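Local coordinates for VAPBC49 (PDB 5AF3), which is possibly the antitoxin of a type II toxin-antitoxin system, with VapC45 as its cognate toxin, and carries a putative helix-turn-helix DNA-binding domain, at residues P71-A76 against G106-A111; A83-R86 against P90-R93; D114-G119 against H159-I164; R125-S130 against P135-V140; G142-R147 against Y151-I156. All coordinates share one frame; numbering follows the deposited sequence.

Contact 1 of 5, residues P71-A76 against G106-A111; sequences PFVGIA and GPHALA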
# COMPACT_ATOMS: atom_id res chain seq x y z
N PRO A 71 8.85 -2.20 21.35
CA PRO A 71 10.12 -1.47 21.25
C PRO A 71 10.64 -1.68 19.81
O PRO A 71 10.06 -2.50 19.05
CB PRO A 71 11.00 -2.13 22.32
CG PRO A 71 10.46 -3.56 22.44
CD PRO A 71 8.96 -3.47 22.11
N PHE A 72 11.69 -0.97 19.42
CA PHE A 72 12.16 -1.05 18.04
C PHE A 72 12.58 -2.47 17.61
O PHE A 72 12.30 -2.91 16.47
CB PHE A 72 13.31 -0.07 17.74
CG PHE A 72 13.69 -0.07 16.31
CD1 PHE A 72 12.93 0.65 15.37
CD2 PHE A 72 14.75 -0.85 15.86
CE1 PHE A 72 13.30 0.60 14.02
CE2 PHE A 72 15.10 -0.90 14.51
CZ PHE A 72 14.37 -0.16 13.59
N VAL A 73 13.27 -3.18 18.50
CA VAL A 73 13.61 -4.58 18.20
C VAL A 73 12.35 -5.42 17.88
O VAL A 73 12.42 -6.33 17.00
CB VAL A 73 14.49 -5.26 19.32
CG1 VAL A 73 13.69 -5.47 20.57
CG2 VAL A 73 15.12 -6.58 18.79
N GLY A 74 11.25 -5.17 18.59
CA GLY A 74 9.97 -5.87 18.38
C GLY A 74 9.34 -5.57 17.01
O GLY A 74 8.75 -6.46 16.37
N ILE A 75 9.38 -4.32 16.57
CA ILE A 75 8.87 -4.03 15.23
C ILE A 75 9.75 -4.67 14.13
O ILE A 75 9.26 -5.06 13.06
CB ILE A 75 8.60 -2.51 14.95
CG1 ILE A 75 7.43 -2.40 13.94
CG2 ILE A 75 9.83 -1.79 14.44
CD1 ILE A 75 6.94 -0.98 13.72
N ALA A 76 11.04 -4.81 14.43
CA ALA A 76 11.99 -5.40 13.48
C ALA A 76 11.66 -6.90 13.37
O ALA A 76 11.59 -7.44 12.26
CB ALA A 76 13.46 -5.20 14.00
N GLY A 106 21.43 -16.41 17.93
CA GLY A 106 21.54 -15.54 19.11
C GLY A 106 20.25 -14.81 19.49
O GLY A 106 19.24 -14.90 18.78
N PRO A 107 20.27 -14.09 20.62
CA PRO A 107 19.10 -13.34 21.06
C PRO A 107 18.55 -12.46 19.93
O PRO A 107 19.31 -11.93 19.09
CB PRO A 107 19.63 -12.48 22.23
CG PRO A 107 20.81 -13.32 22.76
CD PRO A 107 21.42 -13.94 21.55
N HIS A 108 17.23 -12.32 19.94
CA HIS A 108 16.54 -11.49 18.93
C HIS A 108 17.04 -11.84 17.51
O HIS A 108 17.27 -10.96 16.69
CB HIS A 108 16.78 -9.98 19.25
CG HIS A 108 16.20 -9.54 20.56
ND1 HIS A 108 14.84 -9.58 20.83
CD2 HIS A 108 16.79 -9.02 21.67
CE1 HIS A 108 14.63 -9.13 22.06
NE2 HIS A 108 15.80 -8.79 22.59
N ALA A 109 17.25 -13.14 17.24
CA ALA A 109 17.83 -13.56 15.98
C ALA A 109 17.10 -13.01 14.72
O ALA A 109 17.74 -12.79 13.69
CB ALA A 109 17.85 -15.11 15.90
N LEU A 110 15.77 -12.87 14.80
CA LEU A 110 15.02 -12.31 13.65
C LEU A 110 15.51 -10.93 13.25
O LEU A 110 15.46 -10.56 12.07
CB LEU A 110 13.52 -12.27 13.92
CG LEU A 110 12.83 -13.63 14.09
CD1 LEU A 110 11.38 -13.44 14.37
CD2 LEU A 110 12.98 -14.39 12.77
N ALA A 111 16.01 -10.19 14.24
CA ALA A 111 16.54 -8.82 14.03
C ALA A 111 18.07 -8.78 13.88
O ALA A 111 18.69 -7.71 13.88
CB ALA A 111 16.06 -7.90 15.15

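Contact 2 of 5, residues A83-R86 against P90-R93; sequences AFRR and PMQR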
# COMPACT_ATOMS: atom_id res chain seq x y z
N ALA A 83 7.48 -10.75 6.55
CA ALA A 83 8.13 -11.12 5.32
C ALA A 83 7.97 -12.63 5.16
O ALA A 83 7.75 -13.11 4.03
CB ALA A 83 9.61 -10.75 5.33
N PHE A 84 8.08 -13.36 6.28
CA PHE A 84 7.84 -14.82 6.26
C PHE A 84 6.38 -15.10 5.82
O PHE A 84 6.13 -15.96 4.94
CB PHE A 84 8.12 -15.49 7.63
CG PHE A 84 9.57 -15.49 8.04
CD1 PHE A 84 10.58 -15.01 7.21
CD2 PHE A 84 9.91 -16.01 9.30
CE1 PHE A 84 11.92 -15.01 7.66
CE2 PHE A 84 11.23 -16.02 9.74
CZ PHE A 84 12.22 -15.51 8.94
N ARG A 85 5.44 -14.35 6.38
CA ARG A 85 4.01 -14.52 6.13
C ARG A 85 3.71 -14.25 4.66
O ARG A 85 3.02 -15.04 4.02
CB ARG A 85 3.20 -13.57 6.99
CG ARG A 85 1.68 -13.74 6.87
CD ARG A 85 0.95 -12.76 7.77
NE ARG A 85 1.00 -11.43 7.19
CZ ARG A 85 -0.03 -10.81 6.62
NH1 ARG A 85 -1.24 -11.38 6.58
NH2 ARG A 85 0.15 -9.60 6.14
N ARG A 86 4.24 -13.15 4.13
CA ARG A 86 4.13 -12.80 2.71
C ARG A 86 4.62 -13.91 1.79
O ARG A 86 4.05 -14.13 0.71
CB ARG A 86 4.94 -11.53 2.43
CG ARG A 86 4.70 -10.89 1.08
CD ARG A 86 5.50 -9.56 0.99
NE ARG A 86 5.05 -8.56 1.94
CZ ARG A 86 5.75 -8.07 2.97
NH1 ARG A 86 6.97 -8.50 3.27
NH2 ARG A 86 5.22 -7.14 3.74
N PRO A 90 3.64 -20.99 6.78
CA PRO A 90 2.65 -21.17 7.79
C PRO A 90 3.10 -20.60 9.13
O PRO A 90 4.19 -20.95 9.61
CB PRO A 90 2.47 -22.71 7.85
CG PRO A 90 3.76 -23.26 7.36
CD PRO A 90 4.21 -22.28 6.31
N MET A 91 2.27 -19.75 9.74
CA MET A 91 2.71 -18.94 10.89
C MET A 91 2.28 -19.46 12.25
O MET A 91 2.89 -19.14 13.29
CB MET A 91 2.24 -17.47 10.75
CG MET A 91 2.76 -16.77 9.47
SD MET A 91 4.57 -16.74 9.23
CE MET A 91 5.05 -15.77 10.71
N GLN A 92 1.23 -20.27 12.27
CA GLN A 92 0.63 -20.68 13.56
C GLN A 92 1.52 -21.59 14.38
O GLN A 92 1.36 -21.67 15.59
CB GLN A 92 -0.69 -21.41 13.31
CG GLN A 92 -1.81 -20.49 12.88
CD GLN A 92 -3.08 -21.26 12.68
OE1 GLN A 92 -3.68 -21.77 13.65
NE2 GLN A 92 -3.50 -21.39 11.42
N ARG A 93 2.43 -22.32 13.74
CA ARG A 93 3.30 -23.24 14.49
C ARG A 93 4.78 -22.92 14.25
O ARG A 93 5.65 -23.81 14.22
CB ARG A 93 2.99 -24.71 14.14
CG ARG A 93 1.56 -25.15 14.49
CD ARG A 93 1.22 -26.53 13.92
NE ARG A 93 -0.15 -26.96 14.29
CZ ARG A 93 -0.47 -27.69 15.35
NH1 ARG A 93 0.45 -28.09 16.23
NH2 ARG A 93 -1.73 -28.01 15.56

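Contact 3 of 5, residues D114-G119 against H159-I164; sequences DLCTDG and HYLQQI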
# COMPACT_ATOMS: atom_id res chain seq x y z
N ASP A 114 23.05 -11.51 11.22
CA ASP A 114 23.48 -12.84 10.76
C ASP A 114 22.33 -13.66 10.18
O ASP A 114 22.54 -14.73 9.60
CB ASP A 114 24.11 -13.62 11.92
CG ASP A 114 25.49 -13.08 12.32
OD1 ASP A 114 26.13 -12.41 11.48
OD2 ASP A 114 25.90 -13.33 13.48
N LEU A 115 21.11 -13.16 10.34
CA LEU A 115 19.94 -13.94 9.89
C LEU A 115 20.05 -14.19 8.40
O LEU A 115 19.94 -15.31 7.94
CB LEU A 115 18.62 -13.21 10.19
CG LEU A 115 17.40 -13.94 9.62
CD1 LEU A 115 17.12 -15.25 10.39
CD2 LEU A 115 16.14 -13.04 9.67
N CYS A 116 20.25 -13.14 7.62
CA CYS A 116 20.17 -13.31 6.18
C CYS A 116 21.27 -14.23 5.64
O CYS A 116 21.01 -15.06 4.74
CB CYS A 116 20.12 -11.97 5.46
SG CYS A 116 19.73 -12.21 3.78
N THR A 117 22.48 -14.14 6.22
CA THR A 117 23.61 -14.94 5.74
C THR A 117 23.65 -16.38 6.32
O THR A 117 24.11 -17.30 5.63
CB THR A 117 24.97 -14.24 6.04
OG1 THR A 117 25.03 -13.93 7.44
CG2 THR A 117 25.11 -12.97 5.21
N ASP A 118 23.21 -16.56 7.56
CA ASP A 118 23.33 -17.86 8.26
C ASP A 118 22.04 -18.63 8.48
O ASP A 118 22.10 -19.83 8.82
CB ASP A 118 23.98 -17.69 9.64
CG ASP A 118 25.32 -16.98 9.58
OD1 ASP A 118 25.90 -16.84 8.49
OD2 ASP A 118 25.77 -16.55 10.66
N GLY A 119 20.90 -17.92 8.39
CA GLY A 119 19.63 -18.48 8.79
C GLY A 119 19.14 -19.69 7.97
O GLY A 119 18.57 -20.60 8.55
N HIS A 159 14.58 -10.20 -0.23
CA HIS A 159 14.19 -8.79 -0.56
C HIS A 159 13.82 -7.98 0.68
O HIS A 159 14.24 -6.81 0.84
CB HIS A 159 13.07 -8.79 -1.61
CG HIS A 159 12.38 -7.46 -1.81
ND1 HIS A 159 13.04 -6.33 -2.26
CD2 HIS A 159 11.09 -7.10 -1.64
CE1 HIS A 159 12.18 -5.33 -2.36
NE2 HIS A 159 10.99 -5.77 -2.00
N TYR A 160 13.04 -8.56 1.58
CA TYR A 160 12.73 -7.84 2.81
C TYR A 160 13.87 -7.78 3.83
O TYR A 160 14.04 -6.76 4.51
CB TYR A 160 11.45 -8.36 3.44
CG TYR A 160 10.32 -8.11 2.46
CD1 TYR A 160 9.73 -6.85 2.39
CD2 TYR A 160 9.92 -9.09 1.54
CE1 TYR A 160 8.75 -6.58 1.42
CE2 TYR A 160 8.95 -8.83 0.57
CZ TYR A 160 8.36 -7.58 0.52
OH TYR A 160 7.39 -7.29 -0.42
N LEU A 161 14.59 -8.89 4.01
CA LEU A 161 15.72 -8.94 4.93
C LEU A 161 16.77 -7.90 4.61
O LEU A 161 17.36 -7.37 5.52
CB LEU A 161 16.39 -10.33 4.89
CG LEU A 161 15.46 -11.48 5.29
CD1 LEU A 161 16.25 -12.80 5.49
CD2 LEU A 161 14.63 -11.22 6.52
N GLN A 162 16.99 -7.65 3.31
CA GLN A 162 17.95 -6.68 2.77
C GLN A 162 17.65 -5.23 3.14
O GLN A 162 18.53 -4.36 3.01
CB GLN A 162 18.00 -6.80 1.23
CG GLN A 162 18.87 -7.93 0.75
CD GLN A 162 18.60 -8.36 -0.71
OE1 GLN A 162 17.66 -7.89 -1.37
NE2 GLN A 162 19.46 -9.26 -1.21
N GLN A 163 16.43 -4.95 3.57
CA GLN A 163 16.01 -3.58 3.93
C GLN A 163 16.49 -3.12 5.32
O GLN A 163 16.31 -1.96 5.68
CB GLN A 163 14.48 -3.42 3.86
CG GLN A 163 13.81 -3.85 2.53
CD GLN A 163 14.50 -3.24 1.34
OE1 GLN A 163 14.82 -2.06 1.35
NE2 GLN A 163 14.73 -4.03 0.31
N ILE A 164 17.03 -4.06 6.11
CA ILE A 164 17.31 -3.80 7.50
C ILE A 164 18.77 -3.36 7.62
O ILE A 164 19.64 -3.94 6.98
CB ILE A 164 17.05 -5.06 8.38
CG1 ILE A 164 15.60 -5.54 8.20
CG2 ILE A 164 17.29 -4.77 9.88
CD1 ILE A 164 15.28 -6.82 8.95

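Contact 4 of 5, residues R125-S130 against P135-V140; sequences RFAERS and PDDLVV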
# COMPACT_ATOMS: atom_id res chain seq x y z
N ARG A 125 18.85 -27.51 8.91
CA ARG A 125 19.27 -28.46 9.96
C ARG A 125 18.12 -28.83 10.91
O ARG A 125 17.96 -30.01 11.27
CB ARG A 125 20.43 -27.87 10.77
CG ARG A 125 21.73 -27.74 10.01
CD ARG A 125 22.94 -27.50 10.95
NE ARG A 125 23.54 -26.15 10.83
CZ ARG A 125 23.57 -25.23 11.79
NH1 ARG A 125 23.03 -25.46 13.00
NH2 ARG A 125 24.15 -24.05 11.54
N PHE A 126 17.32 -27.83 11.30
CA PHE A 126 16.16 -28.04 12.15
C PHE A 126 15.11 -28.93 11.46
O PHE A 126 14.60 -29.87 12.03
CB PHE A 126 15.57 -26.66 12.51
CG PHE A 126 14.43 -26.71 13.44
CD1 PHE A 126 14.59 -27.22 14.73
CD2 PHE A 126 13.18 -26.20 13.07
CE1 PHE A 126 13.56 -27.27 15.60
CE2 PHE A 126 12.14 -26.25 13.94
CZ PHE A 126 12.32 -26.77 15.22
N ALA A 127 14.78 -28.62 10.21
CA ALA A 127 13.69 -29.31 9.52
C ALA A 127 14.11 -30.76 9.20
O ALA A 127 13.26 -31.63 9.16
CB ALA A 127 13.33 -28.58 8.26
N GLU A 128 15.41 -30.97 8.99
CA GLU A 128 15.94 -32.31 8.65
C GLU A 128 15.54 -33.31 9.71
O GLU A 128 15.00 -34.38 9.41
CB GLU A 128 17.45 -32.27 8.64
CG GLU A 128 18.09 -31.77 7.41
CD GLU A 128 19.55 -32.08 7.48
OE1 GLU A 128 20.29 -31.25 8.07
OE2 GLU A 128 19.94 -33.17 7.01
N ARG A 129 15.77 -32.94 10.97
CA ARG A 129 15.46 -33.81 12.09
C ARG A 129 13.98 -33.84 12.46
O ARG A 129 13.55 -34.65 13.28
CB ARG A 129 16.29 -33.37 13.31
CG ARG A 129 16.06 -31.92 13.70
CD ARG A 129 17.16 -31.37 14.57
NE ARG A 129 16.73 -30.26 15.43
CZ ARG A 129 15.91 -30.38 16.48
NH1 ARG A 129 15.41 -31.56 16.80
NH2 ARG A 129 15.60 -29.31 17.21
N SER A 130 13.20 -32.94 11.86
CA SER A 130 11.81 -32.76 12.23
C SER A 130 10.87 -33.83 11.65
O SER A 130 9.84 -34.12 12.24
CB SER A 130 11.32 -31.37 11.84
OG SER A 130 11.70 -30.42 12.85
N PRO A 135 5.11 -30.02 10.84
CA PRO A 135 4.90 -28.55 10.88
C PRO A 135 6.21 -27.76 10.79
O PRO A 135 6.27 -26.74 10.07
CB PRO A 135 4.22 -28.35 12.24
CG PRO A 135 3.45 -29.66 12.44
CD PRO A 135 4.45 -30.68 11.98
N ASP A 136 7.27 -28.22 11.48
CA ASP A 136 8.56 -27.55 11.32
C ASP A 136 9.10 -27.61 9.89
O ASP A 136 9.58 -26.60 9.35
CB ASP A 136 9.58 -28.11 12.33
CG ASP A 136 9.13 -27.93 13.77
OD1 ASP A 136 8.56 -26.91 14.16
OD2 ASP A 136 9.41 -28.84 14.57
N ASP A 137 8.98 -28.76 9.23
CA ASP A 137 9.45 -28.90 7.87
C ASP A 137 8.64 -27.96 6.96
O ASP A 137 9.21 -27.36 6.03
CB ASP A 137 9.29 -30.36 7.43
CG ASP A 137 9.93 -30.64 6.09
OD1 ASP A 137 11.05 -30.13 5.81
OD2 ASP A 137 9.34 -31.38 5.29
N LEU A 138 7.36 -27.81 7.23
CA LEU A 138 6.51 -26.93 6.39
C LEU A 138 6.89 -25.47 6.55
O LEU A 138 6.93 -24.75 5.55
CB LEU A 138 5.05 -27.12 6.67
CG LEU A 138 4.54 -28.54 6.36
CD1 LEU A 138 3.10 -28.61 6.94
CD2 LEU A 138 4.61 -28.93 4.89
N VAL A 139 7.15 -25.05 7.79
CA VAL A 139 7.71 -23.68 8.02
C VAL A 139 8.97 -23.49 7.17
O VAL A 139 9.09 -22.54 6.35
CB VAL A 139 8.02 -23.44 9.54
CG1 VAL A 139 8.88 -22.15 9.75
CG2 VAL A 139 6.74 -23.36 10.33
N VAL A 140 9.92 -24.42 7.32
CA VAL A 140 11.23 -24.25 6.71
C VAL A 140 11.15 -24.33 5.16
O VAL A 140 11.87 -23.59 4.47
CB VAL A 140 12.25 -25.25 7.30
CG1 VAL A 140 13.55 -25.24 6.52
CG2 VAL A 140 12.47 -24.93 8.75

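Contact 5 of 5, residues G142-R147 against Y151-I156; sequences GLIVPR and YVFKEI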
# COMPACT_ATOMS: atom_id res chain seq x y z
N GLY A 142 8.73 -23.28 3.47
CA GLY A 142 8.17 -21.99 3.07
C GLY A 142 9.25 -20.92 2.89
O GLY A 142 9.08 -19.96 2.14
N LEU A 143 10.37 -21.10 3.60
CA LEU A 143 11.44 -20.11 3.63
C LEU A 143 12.62 -20.31 2.70
O LEU A 143 13.23 -19.33 2.24
CB LEU A 143 11.97 -20.00 5.10
CG LEU A 143 10.98 -19.43 6.10
CD1 LEU A 143 11.47 -19.62 7.54
CD2 LEU A 143 10.75 -17.95 5.78
N ILE A 144 12.98 -21.57 2.41
CA ILE A 144 14.27 -21.83 1.79
C ILE A 144 14.15 -22.71 0.55
O ILE A 144 13.15 -23.44 0.39
CB ILE A 144 15.29 -22.45 2.81
CG1 ILE A 144 14.94 -23.89 3.14
CG2 ILE A 144 15.41 -21.59 4.08
CD1 ILE A 144 15.95 -24.59 4.07
N VAL A 145 15.12 -22.60 -0.34
CA VAL A 145 15.17 -23.41 -1.56
C VAL A 145 16.60 -23.75 -1.86
O VAL A 145 17.50 -23.01 -1.41
CB VAL A 145 14.56 -22.68 -2.78
CG1 VAL A 145 13.07 -22.59 -2.63
CG2 VAL A 145 15.17 -21.30 -2.94
N PRO A 146 16.83 -24.87 -2.59
CA PRO A 146 18.17 -25.19 -3.13
C PRO A 146 18.65 -24.16 -4.15
O PRO A 146 17.89 -23.73 -5.03
CB PRO A 146 17.98 -26.54 -3.82
CG PRO A 146 16.72 -27.11 -3.27
CD PRO A 146 15.85 -25.94 -2.89
N ARG A 147 19.90 -23.74 -4.02
CA ARG A 147 20.55 -22.94 -5.04
C ARG A 147 22.00 -23.39 -5.14
O ARG A 147 22.71 -23.38 -4.13
CB ARG A 147 20.47 -21.46 -4.70
CG ARG A 147 20.79 -20.56 -5.87
CD ARG A 147 21.16 -19.16 -5.40
NE ARG A 147 22.26 -18.63 -6.20
CZ ARG A 147 22.14 -18.10 -7.41
NH1 ARG A 147 20.94 -18.01 -7.99
NH2 ARG A 147 23.22 -17.65 -8.05
N TYR A 151 21.06 -24.92 0.41
CA TYR A 151 19.80 -24.24 0.73
C TYR A 151 20.04 -22.78 1.05
O TYR A 151 20.98 -22.45 1.76
CB TYR A 151 19.05 -24.93 1.87
CG TYR A 151 18.54 -26.28 1.47
CD1 TYR A 151 17.39 -26.42 0.69
CD2 TYR A 151 19.25 -27.43 1.81
CE1 TYR A 151 16.93 -27.67 0.31
CE2 TYR A 151 18.81 -28.67 1.44
CZ TYR A 151 17.66 -28.80 0.69
OH TYR A 151 17.25 -30.08 0.34
N VAL A 152 19.18 -21.91 0.54
CA VAL A 152 19.28 -20.47 0.76
C VAL A 152 17.86 -19.93 0.97
O VAL A 152 16.88 -20.58 0.58
CB VAL A 152 19.90 -19.73 -0.47
CG1 VAL A 152 21.32 -20.21 -0.77
CG2 VAL A 152 19.00 -19.88 -1.72
N PHE A 153 17.74 -18.73 1.51
CA PHE A 153 16.41 -18.11 1.59
C PHE A 153 15.88 -17.79 0.19
O PHE A 153 16.64 -17.39 -0.69
CB PHE A 153 16.45 -16.80 2.36
CG PHE A 153 16.45 -16.97 3.85
CD1 PHE A 153 15.35 -17.54 4.51
CD2 PHE A 153 17.54 -16.50 4.61
CE1 PHE A 153 15.34 -17.67 5.91
CE2 PHE A 153 17.53 -16.60 6.01
CZ PHE A 153 16.46 -17.19 6.67
N LYS A 154 14.58 -18.04 -0.03
CA LYS A 154 13.92 -17.56 -1.24
C LYS A 154 14.13 -16.05 -1.37
O LYS A 154 14.13 -15.32 -0.37
CB LYS A 154 12.41 -17.82 -1.11
CG LYS A 154 12.03 -19.30 -1.08
CD LYS A 154 10.53 -19.44 -0.92
CE LYS A 154 10.17 -20.92 -0.86
NZ LYS A 154 8.72 -21.07 -0.50
N GLU A 155 14.33 -15.58 -2.60
CA GLU A 155 14.52 -14.14 -2.84
C GLU A 155 13.36 -13.30 -2.37
O GLU A 155 13.57 -12.16 -1.96
CB GLU A 155 14.82 -13.87 -4.31
CG GLU A 155 16.25 -14.33 -4.66
CD GLU A 155 16.77 -13.79 -5.99
OE1 GLU A 155 16.02 -13.07 -6.70
OE2 GLU A 155 17.95 -14.09 -6.32
N ILE A 156 12.15 -13.85 -2.40
CA ILE A 156 10.99 -13.10 -1.93
C ILE A 156 11.13 -12.75 -0.43
O ILE A 156 10.64 -11.72 0.01
CB ILE A 156 9.63 -13.85 -2.21
CG1 ILE A 156 8.42 -12.92 -1.93
CG2 ILE A 156 9.47 -15.17 -1.37
CD1 ILE A 156 7.03 -13.61 -2.21

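Contact 1 of 5, residues P71-A76 against G106-A111
Val73 leans from the first turn of helix 72-86 onto the imidazole of His108 and the methyl of Ala111. Its CB points toward the loop, and the two methyls then part. CG2 stands anti to the backbone N and reaches straight across. It sits over one face of the His108 ring, 3.8 Å from the ring centroid and 25° off the normal, which makes a CH-pi contact. The methyl is offset toward the rim, with Val73 CG2 equally close, at 3.6 Å, to His108 CG and His108 ND1. The same Val73 CG2 also meets Ala111 CB at 4.0 Å. CG1 meets the ring less closely, with Val73 CG1 4.1 Å from His108 CE1. One turn further on, Ala76 CB meets Ala111 CB at 3.9 Å, so Ala111 is touched by two residues one turn apart on the helix.

His108 ND1 is hydrogen-bonded to Glu77 OE2 of helix 72-86, which would hold the rotation of the ring under Val73. In the loop, a short 3-10 turn follows His108, and Ala111 N bonds to His108 O at 2.9 Å. Strand 172-176 covers Ala76 through Ala172 and Ile175. This is helix-against-loop packing: the N-terminal turn of a helix in the putative helix-turn-helix domain is held against the loop between helices 95-105 and 115-130.

Contact 2 of 5, residues A83-R86 against P90-R93
Arg85, whose NE is hydrogen-bonded to Asn82 OD1 one turn back in the helix, presents only the base of its side chain to Met91. The guanidinium leads away from the loop, so the contact itself is apolar. The stem of Arg85 is straight as far as CD and bends at chi3 (75°), which carries the charged end off. Met91 crosses this stem at about a right angle. Arg85 CB and Met91 CG are 4.1 Å apart, and Arg85 CG lies equally near the same Met91 CG.

The sulfur goes deeper than the methylene. Met91 is bent at chi2 (-56°) and again at chi3, and this folding lays SD against the helix backbone. Met91 SD is 3.8 Å from Arg85 N and 3.9 Å from Arg85 CA, both van der Waals contacts. It also meets Phe84 CB at 4.1 Å. The Phe84 ring does not take part, because it turns away into the core. Met91 N and Gln92 N donate hydrogen bonds to a bound glycerol, probably from the crystallisation liquor.

Met91 lies in the loop between helices 72-86 and 95-105 and folds back on the last turn of the first. Phe84 runs on to Leu143 of helix 135-143 and Val157 of helix 155-161, while Pro90 rests on Leu138 of helix 135-143.

Contact 3 of 5, residues D114-G119 against H159-I164
Chi1 of 175° swings CG of Leu115, and chi1 of -170° swings SG of Cys116, to the far side from the backbone N, while Leu161 CG lies beside its own N (chi1 -60°). These torsions send the three side chains into one small apolar patch. Leu161 inserts its two methyls in different directions. Leu161 CD2 meets Leu115 CD2 end on at 3.9 Å, and the two leucines cross at about a right angle. Leu161 CD1 turns to the cysteine and lies 3.9 Å from Cys116 SG. The sulfur also rests on the base of the leucine, with Cys116 SG 4.0 Å from Leu161 CB. Cys116 CB is almost as near, 4.0 Å from Leu161 CD1.

The contact joins the first turn of helix 115-130 to the end of helix 155-161, where the chain leaves through a type I beta turn from Leu161 to Ile164. Gln163 reaches back over this turn, and Gln163 NE2 donates to His159 O at 2.9 Å, with that oxygen close to the plane of the Gln163 amide. Its OE1 is held by Arg176.

Leu115 is also covered by Val80 of helix 72-86 and Leu101 of helix 95-105. His159 NE2 and Tyr160 OH face away from Leu115 and Cys116 and bind the two carboxylate oxygens of Asp237 of the second subunit.

Contact 4 of 5, residues R125-S130 against P135-V140
Asp136 comes first and meets both Ser130 and Phe126 of the facing helix. Its CG lies beside the backbone N (chi1 -59°), which puts the carboxylate against the phenyl ring obliquely, the two planes 47° apart. Asp136 CG is 3.5 Å from Phe126 CE2. Asp136 OD2 is 3.3 Å from Ser130 OG, within hydrogen-bonding range. The serine hydroxyl is also 3.1 Å from Phe126 O, and its proton could serve either acceptor.

Asp137 follows. Its OD1 lies 3.7 Å from Ala127 CB, and its OD2 turns instead to Gly133 N and to a salt bridge with Arg141. One turn later, Val140 sets its branch point on the same alanine, with Val140 CB 3.6 Å from Ala127 CB and both its methyls close behind.

The axes of the two short segments approach to 8.1 Å and run roughly antiparallel, at 147°, as in a helical hairpin. The small side chain of Ala127 is consistent with this close approach. Trp100 stacks on Phe126 from outside the pair. The chemistry is mixed: an apolar alanine-valine contact is bordered by carboxylates. The Asp137 carboxylate has a salt bridge to Arg141, while for Asp136 the Ser130 hydroxyl is a possible partner, shared with Phe126 O.

Contact 5 of 5, residues G142-R147 against Y151-I156
Val145 and Val152 bond to each other twice through the backbone, forming the hydrogen-bonded pair of an antiparallel hairpin. Val145 N to Val152 O and Val152 N to Val145 O are both 2.8 Å. The ladder continues beyond the strands with Lys154 N, which donates to Leu143 O at 2.9 Å. The lysine then uses its other end. Its chain is extended beyond CG, and Lys154 NZ reaches Gly142 O at 2.9 Å, coming from above the carbonyl plane. The ammonium group also binds Arg213 O of the second subunit and, weakly, Arg141 O. Several carbonyls thus grip one charge at the end of helix 135-143, where the helix dipole would probably favour a cation.

Packing follows the two faces of the hairpin. On the face of the valines, Val145 CG1 lies 3.8 Å from Lys154 CG, and Arg147 CB is 3.7 Å from Val152 CG2. On the other face, Pro146 and Tyr151 run side by side, with Pro146 CG 3.6 Å from Tyr151 CE1. Ile144 reaches the base of that tyrosine, Ile144 CD1 being 3.8 Å from Tyr151 CB. Leu143 O lies at the edge of the Phe153 ring, near its plane.

The hairpin links helix 135-143 to helix 155-161. Helix 115-130 backs it: Trp124 stacks on Tyr151, Ala120 meets Ile144, and Leu123 touches Leu143 and Phe153. Val145 packs on Ala214 of the second subunit.

Contacts 1 and 2 come first along the chain and share helix 72-86, their centres 16 Å apart. Leu110 of contact 1 reaches Phe84 of contact 2. Contact 3 then joins helix 115-130 to helix 155-161, and the chain between its segments includes contacts 4 and 5. Those two share helix 135-143, with centres 14 Å apart. Phe153 of contact 5 packs on residues of contact 3. Contact 2 touches contacts 3, 4 and 5, so the helix in the putative helix-turn-helix domain is built into the helices and hairpin that follow. Residues of contacts 3 and 5, and weakly of contact 2, bond to the second subunit, which ties this region to the other copy of the protein.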